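Local coordinates for polyporopepsin (Irpex lacteus, PDB 1WKR), which cleaves peptide bonds with broad specificity as a pepsin-like aspartic endopeptidase with milk-clotting activity, at residues L29-G34 with V211-T216; L143-E148 with F316-D321. One frame throughout, in Å; residues are numbered along the deposited sequence.

Overall arrangement
The two contacts lie at the heart of a bilobal pepsin-like enzyme, their centres about 11 Å apart. Contact 1, about 2 Å from the centre of the chain, brings together the two Asp-Thr-Gly turns, one at the end of strand 25-32 and the other after strand 207-211; contact 2 pairs strands 142-146 and 316-321 beneath it. Along the chain the segments alternate, 29-34, 143-148, 211-216 and then 316-321, so each contact joins an earlier part of the protein to a much later one. Tyr320 touches Thr33 by its ring carbon CE2 and Val211 and Thr213 by its hydroxyl, and Phe147 meets Thr213 with its CZ. The interlobe sheet thus forms the floor on which the active-site loops rest.

Contact 1. Residues L29-G34 with V211-T216; sequences LLVDTG and VDTGTT
Thr213 and Thr33, the two residues most deeply engaged here, exchange hydrogen bonds in near twofold symmetry. Each tucks OG1 in between its own amide nitrogen and carbonyl carbon (chi1 about 60° in both). From there Thr213 OG1 donates to Val31 O at 2.7 Å, coming from above the carbonyl plane, and accepts from Thr33 N at 2.9 Å. Thr33 OG1 answers by accepting from Thr213 N, 3.0 Å away and nearly straight at 164°, while donating to Val211 O at 3.1 Å. Two bonds thus grip each buried hydroxyl and fix its rotation. The side chains cross at about a right angle, and their methyls, Thr33 CG2 and Thr213 CG2, meet at 3.8 Å.

Beside this lattice the carboxylates of Asp32 and Asp212 lie nearly coplanar, 19° apart, with OD1 of Asp32 2.9 Å from OD1 of Asp212. Like charges this close would probably raise the affinity of one acid for a proton. In each loop an Asx turn brings the amide two residues on, Gly34 N or Gly214 N, over its own aspartate's OD1. Ser35 binds Asp32 OD2, Thr215 OG1 donates to Asp212 OD2, and the bound inhibitor, pepstatin, hydrogen-bonds to both acids. This is the catalytic dyad of the A1 aspartic proteases, its Asp-Thr-Gly loops joined by the fireman's grip.

Contact 2. Residues L143-E148 with F316-D321; sequences LAVSFE and FYSVYD
Four backbone hydrogen bonds stitch strand 143-146 to strand 316-321 as an antiparallel ladder, part of the interlobe sheet of the pepsin fold. Leu143 and Tyr320 form one hydrogen-bonded pair, Val145 and Ser318 the next; the Tyr320 N to Leu143 O bond, 2.8 Å, runs nearly along the C=O axis. Between them Ala144 and Val319 make a non-hydrogen-bonded pair, their CA atoms 4.3 Å apart, and Ala144 CA offers a CA-H...O contact to Ser318 O.

A water extends the pairing beyond Ser318: it donates to Val145 O and Phe316 O and accepts from Ser318 OG. That serine oxygen also receives the hydroxyl of Tyr320, OH to OG 2.8 Å, which fixes the far end of the ring. On the same face Val145 CG2 packs obliquely against Tyr320 CE1 at 3.7 Å, while Leu143 O lies at the ring's edge, in its plane. Trp189 meets Tyr320 edge-to-face.

Across the sheet, on the face of Ala144 and Val319, the far end of Tyr317 comes close to the partner strand, CG anti to the backbone N (chi1 -172°). Ser146 CB sits at the edge of the Tyr317 ring. The tyrosine hydroxyl, hydrogen-bonded to Asp166 N, ends against the alanine methyl, with Tyr317 OH 3.2 Å from Ala144 CB.

Contact 1. Residues L29-G34 with V211-T216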
ATOM      1  N   LEU A  29     -10.274  -6.733   5.136  1.00  5.37           N
ATOM      2  CA  LEU A  29     -10.144  -5.684   4.161  1.00  5.01           C
ATOM      3  C   LEU A  29      -8.706  -5.411   3.858  1.00  4.39           C
ATOM      4  O   LEU A  29      -7.827  -5.349   4.739  1.00  5.16           O
ATOM      5  CB  LEU A  29     -10.806  -4.394   4.646  1.00  5.40           C
ATOM      6  CG  LEU A  29     -12.338  -4.514   4.967  1.00  5.43           C
ATOM      7  CD1 LEU A  29     -12.905  -3.134   5.117  1.00  6.24           C
ATOM      8  CD2 LEU A  29     -13.113  -5.207   3.798  1.00  6.99           C
ATOM      9  N   LEU A  30      -8.426  -5.187   2.555  1.00  4.85           N
ATOM     10  CA  LEU A  30      -7.074  -4.947   2.054  1.00  5.08           C
ATOM     11  C   LEU A  30      -6.629  -3.535   2.429  1.00  4.85           C
ATOM     12  O   LEU A  30      -7.323  -2.556   2.149  1.00  5.46           O
ATOM     13  CB  LEU A  30      -7.125  -5.148   0.543  1.00  5.19           C
ATOM     14  CG  LEU A  30      -5.776  -5.180  -0.223  1.00  4.26           C
ATOM     15  CD1 LEU A  30      -5.919  -5.998  -1.509  1.00  6.10           C
ATOM     16  CD2 LEU A  30      -5.300  -3.756  -0.577  1.00  5.87           C
ATOM     17  N   VAL A  31      -5.472  -3.430   3.049  1.00  4.56           N
ATOM     18  CA  VAL A  31      -4.943  -2.128   3.495  1.00  4.43           C
ATOM     19  C   VAL A  31      -4.406  -1.356   2.298  1.00  4.24           C
ATOM     20  O   VAL A  31      -3.381  -1.739   1.702  1.00  4.14           O
ATOM     21  CB  VAL A  31      -3.838  -2.288   4.526  1.00  4.73           C
ATOM     22  CG1 VAL A  31      -3.210  -0.943   4.900  1.00  5.92           C
ATOM     23  CG2 VAL A  31      -4.369  -3.024   5.765  1.00  6.07           C
ATOM     24  N   ASP A  32      -5.079  -0.242   1.932  1.00  3.75           N
ATOM     25  CA  ASP A  32      -4.690   0.470   0.699  1.00  3.70           C
ATOM     26  C   ASP A  32      -4.502   1.957   0.929  1.00  3.56           C
ATOM     27  O   ASP A  32      -5.447   2.725   1.028  1.00  4.06           O
ATOM     28  CB  ASP A  32      -5.784   0.226  -0.363  1.00  4.59           C
ATOM     29  CG  ASP A  32      -5.372   0.583  -1.735  1.00  3.97           C
ATOM     30  OD1 ASP A  32      -4.138   0.824  -1.971  1.00  4.80           O
ATOM     31  OD2 ASP A  32      -6.223   0.663  -2.664  1.00  5.18           O
ATOM     32  N   THR A  33      -3.246   2.412   0.946  1.00  3.59           N
ATOM     33  CA  THR A  33      -2.929   3.852   0.925  1.00  4.22           C
ATOM     34  C   THR A  33      -2.994   4.410  -0.476  1.00  3.08           C
ATOM     35  O   THR A  33      -2.854   5.629  -0.609  1.00  3.82           O
ATOM     36  CB  THR A  33      -1.606   4.166   1.584  1.00  3.41           C
ATOM     37  OG1 THR A  33      -0.537   3.505   0.849  1.00  4.50           O
ATOM     38  CG2 THR A  33      -1.535   3.704   3.063  1.00  4.72           C
ATOM     39  N   GLY A  34      -3.260   3.582  -1.506  1.00  3.94           N
ATOM     40  CA  GLY A  34      -3.380   4.053  -2.880  1.00  3.78           C
ATOM     41  C   GLY A  34      -4.803   4.287  -3.346  1.00  3.82           C
ATOM     42  O   GLY A  34      -4.998   4.571  -4.530  1.00  4.71           O
ATOM     43  N   VAL A 211       3.493   6.283  -2.529  1.00  3.77           N
ATOM     44  CA  VAL A 211       3.758   5.200  -1.551  1.00  3.66           C
ATOM     45  C   VAL A 211       2.461   4.493  -1.333  1.00  4.16           C
ATOM     46  O   VAL A 211       1.475   5.105  -0.862  1.00  4.36           O
ATOM     47  CB  VAL A 211       4.339   5.803  -0.258  1.00  3.88           C
ATOM     48  CG1 VAL A 211       4.625   4.664   0.728  1.00  4.89           C
ATOM     49  CG2 VAL A 211       5.588   6.625  -0.528  1.00  5.42           C
ATOM     50  N   ASP A 212       2.413   3.218  -1.671  1.00  3.82           N
ATOM     51  CA  ASP A 212       1.128   2.514  -1.793  1.00  4.14           C
ATOM     52  C   ASP A 212       1.250   1.109  -1.196  1.00  3.05           C
ATOM     53  O   ASP A 212       1.801   0.203  -1.812  1.00  3.61           O
ATOM     54  CB  ASP A 212       0.707   2.460  -3.261  1.00  3.56           C
ATOM     55  CG  ASP A 212      -0.631   1.872  -3.415  1.00  3.40           C
ATOM     56  OD1 ASP A 212      -1.347   1.568  -2.435  1.00  4.08           O
ATOM     57  OD2 ASP A 212      -1.101   1.677  -4.627  1.00  4.52           O
ATOM     58  N   THR A 213       0.618   0.907  -0.044  1.00  3.29           N
ATOM     59  CA  THR A 213       0.541  -0.405   0.574  1.00  3.47           C
ATOM     60  C   THR A 213      -0.175  -1.430  -0.288  1.00  3.69           C
ATOM     61  O   THR A 213       0.020  -2.628  -0.080  1.00  4.18           O
ATOM     62  CB  THR A 213      -0.174  -0.334   1.937  1.00  3.38           C
ATOM     63  OG1 THR A 213      -1.494   0.213   1.749  1.00  3.90           O
ATOM     64  CG2 THR A 213       0.578   0.559   2.965  1.00  4.43           C
ATOM     65  N   GLY A 214      -1.083  -0.965  -1.179  1.00  3.35           N
ATOM     66  CA  GLY A 214      -1.934  -1.829  -2.017  1.00  3.69           C
ATOM     67  C   GLY A 214      -1.395  -2.044  -3.396  1.00  3.63           C
ATOM     68  O   GLY A 214      -2.127  -2.505  -4.300  1.00  5.17           O
ATOM     69  N   THR A 215      -0.117  -1.698  -3.646  1.00  3.48           N
ATOM     70  CA  THR A 215       0.602  -2.187  -4.857  1.00  4.01           C
ATOM     71  C   THR A 215       1.639  -3.175  -4.350  1.00  3.70           C
ATOM     72  O   THR A 215       2.421  -2.860  -3.453  1.00  3.65           O
ATOM     73  CB  THR A 215       1.254  -1.039  -5.606  1.00  4.10           C
ATOM     74  OG1 THR A 215       0.233  -0.258  -6.249  1.00  5.42           O
ATOM     75  CG2 THR A 215       2.187  -1.518  -6.706  1.00  5.70           C
ATOM     76  N   THR A 216       1.684  -4.379  -4.917  1.00  3.76           N
ATOM     77  CA  THR A 216       2.594  -5.397  -4.413  1.00  3.97           C
ATOM     78  C   THR A 216       4.051  -5.006  -4.671  1.00  3.80           C
ATOM     79  O   THR A 216       4.909  -5.000  -3.777  1.00  4.36           O
ATOM     80  CB  THR A 216       2.340  -6.752  -5.070  1.00  4.37           C
ATOM     81  OG1 THR A 216       0.954  -7.079  -4.962  1.00  4.78           O
ATOM     82  CG2 THR A 216       3.156  -7.858  -4.400  1.00  5.71           C
TER
HETATM   83  O   HOH W   1      -2.014  -4.187   1.063  1.00  6.60           O
HETATM   84  O   HOH W   2      -0.701   6.559  -2.142  1.00  4.96           O

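Contact 2. Residues L143-E148 with F316-D321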
ATOM      1  N   LEU A 143      -1.894   8.054  10.142  1.00  3.96           N
ATOM      2  CA  LEU A 143      -1.843   6.598  10.144  1.00  3.90           C
ATOM      3  C   LEU A 143      -0.398   6.203   9.997  1.00  4.01           C
ATOM      4  O   LEU A 143       0.280   6.712   9.128  1.00  4.55           O
ATOM      5  CB  LEU A 143      -2.673   6.048   8.932  1.00  4.87           C
ATOM      6  CG  LEU A 143      -2.434   4.547   8.670  1.00  4.69           C
ATOM      7  CD1 LEU A 143      -2.921   3.646   9.776  1.00  6.30           C
ATOM      8  CD2 LEU A 143      -3.151   4.174   7.365  1.00  7.08           C
ATOM      9  N   ALA A 144       0.090   5.241  10.777  1.00  3.55           N
ATOM     10  CA  ALA A 144       1.454   4.709  10.646  1.00  3.71           C
ATOM     11  C   ALA A 144       1.369   3.236  10.425  1.00  3.59           C
ATOM     12  O   ALA A 144       0.595   2.500  11.109  1.00  5.02           O
ATOM     13  CB  ALA A 144       2.248   5.039  11.890  1.00  5.17           C
ATOM     14  N   VAL A 145       2.134   2.694   9.467  1.00  3.85           N
ATOM     15  CA  VAL A 145       2.008   1.315   9.005  1.00  4.17           C
ATOM     16  C   VAL A 145       3.326   0.600   9.172  1.00  3.23           C
ATOM     17  O   VAL A 145       4.374   1.030   8.661  1.00  4.27           O
ATOM     18  CB  VAL A 145       1.597   1.310   7.515  1.00  3.78           C
ATOM     19  CG1 VAL A 145       1.600  -0.123   6.985  1.00  5.44           C
ATOM     20  CG2 VAL A 145       0.263   1.953   7.320  1.00  5.50           C
ATOM     21  N   SER A 146       3.249  -0.569   9.831  1.00  3.64           N
ATOM     22  CA  SER A 146       4.339  -1.527   9.943  1.00  4.22           C
ATOM     23  C   SER A 146       4.055  -2.755   9.121  1.00  4.00           C
ATOM     24  O   SER A 146       3.069  -3.493   9.414  1.00  4.14           O
ATOM     25  CB  SER A 146       4.552  -1.895  11.391  1.00  4.12           C
ATOM     26  OG  SER A 146       5.490  -2.968  11.518  1.00  5.21           O
ATOM     27  N   PHE A 147       4.866  -3.007   8.100  1.00  3.69           N
ATOM     28  CA  PHE A 147       4.936  -4.293   7.391  1.00  4.76           C
ATOM     29  C   PHE A 147       6.273  -4.927   7.687  1.00  4.47           C
ATOM     30  O   PHE A 147       7.218  -4.264   8.115  1.00  4.76           O
ATOM     31  CB  PHE A 147       4.756  -4.095   5.880  1.00  4.00           C
ATOM     32  CG  PHE A 147       3.389  -3.633   5.400  1.00  3.95           C
ATOM     33  CD1 PHE A 147       2.299  -3.573   6.200  1.00  4.42           C
ATOM     34  CD2 PHE A 147       3.241  -3.351   4.059  1.00  4.67           C
ATOM     35  CE1 PHE A 147       1.037  -3.225   5.691  1.00  3.95           C
ATOM     36  CE2 PHE A 147       1.998  -2.975   3.514  1.00  5.21           C
ATOM     37  CZ  PHE A 147       0.903  -2.931   4.355  1.00  4.83           C
ATOM     38  N   GLU A 148       6.368  -6.248   7.490  1.00  4.56           N
ATOM     39  CA  GLU A 148       7.600  -6.983   7.717  1.00  4.50           C
ATOM     40  C   GLU A 148       7.748  -8.056   6.672  1.00  4.39           C
ATOM     41  O   GLU A 148       6.734  -8.550   6.138  1.00  5.08           O
ATOM     42  CB  GLU A 148       7.564  -7.646   9.110  1.00  5.59           C
ATOM     43  CG  GLU A 148       7.530  -6.658  10.228  1.00  7.42           C
ATOM     44  CD  GLU A 148       7.463  -7.295  11.612  1.00  8.13           C
ATOM     45  OE1 GLU A 148       7.434  -8.562  11.737  1.00  8.50           O
ATOM     46  OE2 GLU A 148       7.438  -6.458  12.575  1.00 10.29           O
ATOM     47  N   PHE A 316      10.593  -0.779   5.432  1.00  3.77           N
ATOM     48  CA  PHE A 316      10.582   0.581   5.974  1.00  3.94           C
ATOM     49  C   PHE A 316       9.294   0.850   6.645  1.00  4.34           C
ATOM     50  O   PHE A 316       8.200   0.569   6.094  1.00  4.23           O
ATOM     51  CB  PHE A 316      10.848   1.595   4.856  1.00  4.10           C
ATOM     52  CG  PHE A 316      12.205   1.382   4.202  1.00  3.66           C
ATOM     53  CD1 PHE A 316      13.358   1.798   4.856  1.00  4.23           C
ATOM     54  CD2 PHE A 316      12.320   0.746   2.981  1.00  4.21           C
ATOM     55  CE1 PHE A 316      14.583   1.560   4.333  1.00  4.86           C
ATOM     56  CE2 PHE A 316      13.595   0.525   2.450  1.00  5.47           C
ATOM     57  CZ  PHE A 316      14.690   0.913   3.132  1.00  4.62           C
ATOM     58  N   TYR A 317       9.330   1.467   7.804  1.00  3.72           N
ATOM     59  CA  TYR A 317       8.131   1.930   8.522  1.00  3.38           C
ATOM     60  C   TYR A 317       7.624   3.200   7.828  1.00  3.51           C
ATOM     61  O   TYR A 317       8.454   4.049   7.447  1.00  4.06           O
ATOM     62  CB  TYR A 317       8.507   2.259   9.969  1.00  4.18           C
ATOM     63  CG  TYR A 317       7.343   2.574  10.876  1.00  3.99           C
ATOM     64  CD1 TYR A 317       6.375   1.606  11.157  1.00  4.68           C
ATOM     65  CD2 TYR A 317       7.225   3.805  11.517  1.00  5.16           C
ATOM     66  CE1 TYR A 317       5.324   1.840  12.038  1.00  4.45           C
ATOM     67  CE2 TYR A 317       6.202   4.019  12.440  1.00  4.74           C
ATOM     68  CZ  TYR A 317       5.288   3.065  12.675  1.00  4.79           C
ATOM     69  OH  TYR A 317       4.252   3.284  13.613  1.00  5.49           O
ATOM     70  N   SER A 318       6.322   3.356   7.685  1.00  3.34           N
ATOM     71  CA  SER A 318       5.783   4.540   6.927  1.00  4.04           C
ATOM     72  C   SER A 318       4.716   5.221   7.720  1.00  3.81           C
ATOM     73  O   SER A 318       3.911   4.630   8.423  1.00  3.77           O
ATOM     74  CB  SER A 318       5.307   4.083   5.549  1.00  3.52           C
ATOM     75  OG  SER A 318       4.342   3.035   5.586  1.00  4.48           O
ATOM     76  N   VAL A 319       4.722   6.559   7.584  1.00  3.66           N
ATOM     77  CA  VAL A 319       3.824   7.450   8.328  1.00  3.69           C
ATOM     78  C   VAL A 319       3.077   8.338   7.312  1.00  3.81           C
ATOM     79  O   VAL A 319       3.688   9.065   6.575  1.00  4.43           O
ATOM     80  CB  VAL A 319       4.575   8.300   9.352  1.00  4.56           C
ATOM     81  CG1 VAL A 319       3.560   9.153  10.143  1.00  5.19           C
ATOM     82  CG2 VAL A 319       5.427   7.414  10.299  1.00  5.64           C
ATOM     83  N   TYR A 320       1.750   8.261   7.368  1.00  3.35           N
ATOM     84  CA  TYR A 320       0.863   8.925   6.416  1.00  3.94           C
ATOM     85  C   TYR A 320       0.165  10.038   7.243  1.00  3.45           C
ATOM     86  O   TYR A 320      -0.783   9.780   7.969  1.00  3.62           O
ATOM     87  CB  TYR A 320      -0.140   7.951   5.830  1.00  4.09           C
ATOM     88  CG  TYR A 320       0.561   6.784   5.151  1.00  3.07           C
ATOM     89  CD1 TYR A 320       0.949   5.686   5.874  1.00  3.72           C
ATOM     90  CD2 TYR A 320       0.898   6.845   3.807  1.00  4.48           C
ATOM     91  CE1 TYR A 320       1.697   4.653   5.319  1.00  4.07           C
ATOM     92  CE2 TYR A 320       1.638   5.770   3.205  1.00  3.96           C
ATOM     93  CZ  TYR A 320       2.007   4.731   4.000  1.00  4.27           C
ATOM     94  OH  TYR A 320       2.758   3.688   3.426  1.00  5.11           O
ATOM     95  N   ASP A 321       0.754  11.233   7.210  1.00  3.98           N
ATOM     96  CA  ASP A 321       0.335  12.317   8.122  1.00  3.88           C
ATOM     97  C   ASP A 321      -0.569  13.300   7.385  1.00  3.78           C
ATOM     98  O   ASP A 321      -0.097  14.120   6.605  1.00  4.20           O
ATOM     99  CB  ASP A 321       1.634  12.973   8.636  1.00  4.85           C
ATOM    100  CG  ASP A 321       1.387  14.042   9.676  1.00  4.31           C
ATOM    101  OD1 ASP A 321       0.236  14.499   9.842  1.00  5.05           O
ATOM    102  OD2 ASP A 321       2.359  14.457  10.354  1.00  4.58           O
TER
HETATM  103  O   HOH W   3       2.301   1.480  13.392  1.00  7.76           O
HETATM  104  O   HOH W   4       5.362   0.571   6.074  1.00  4.32           O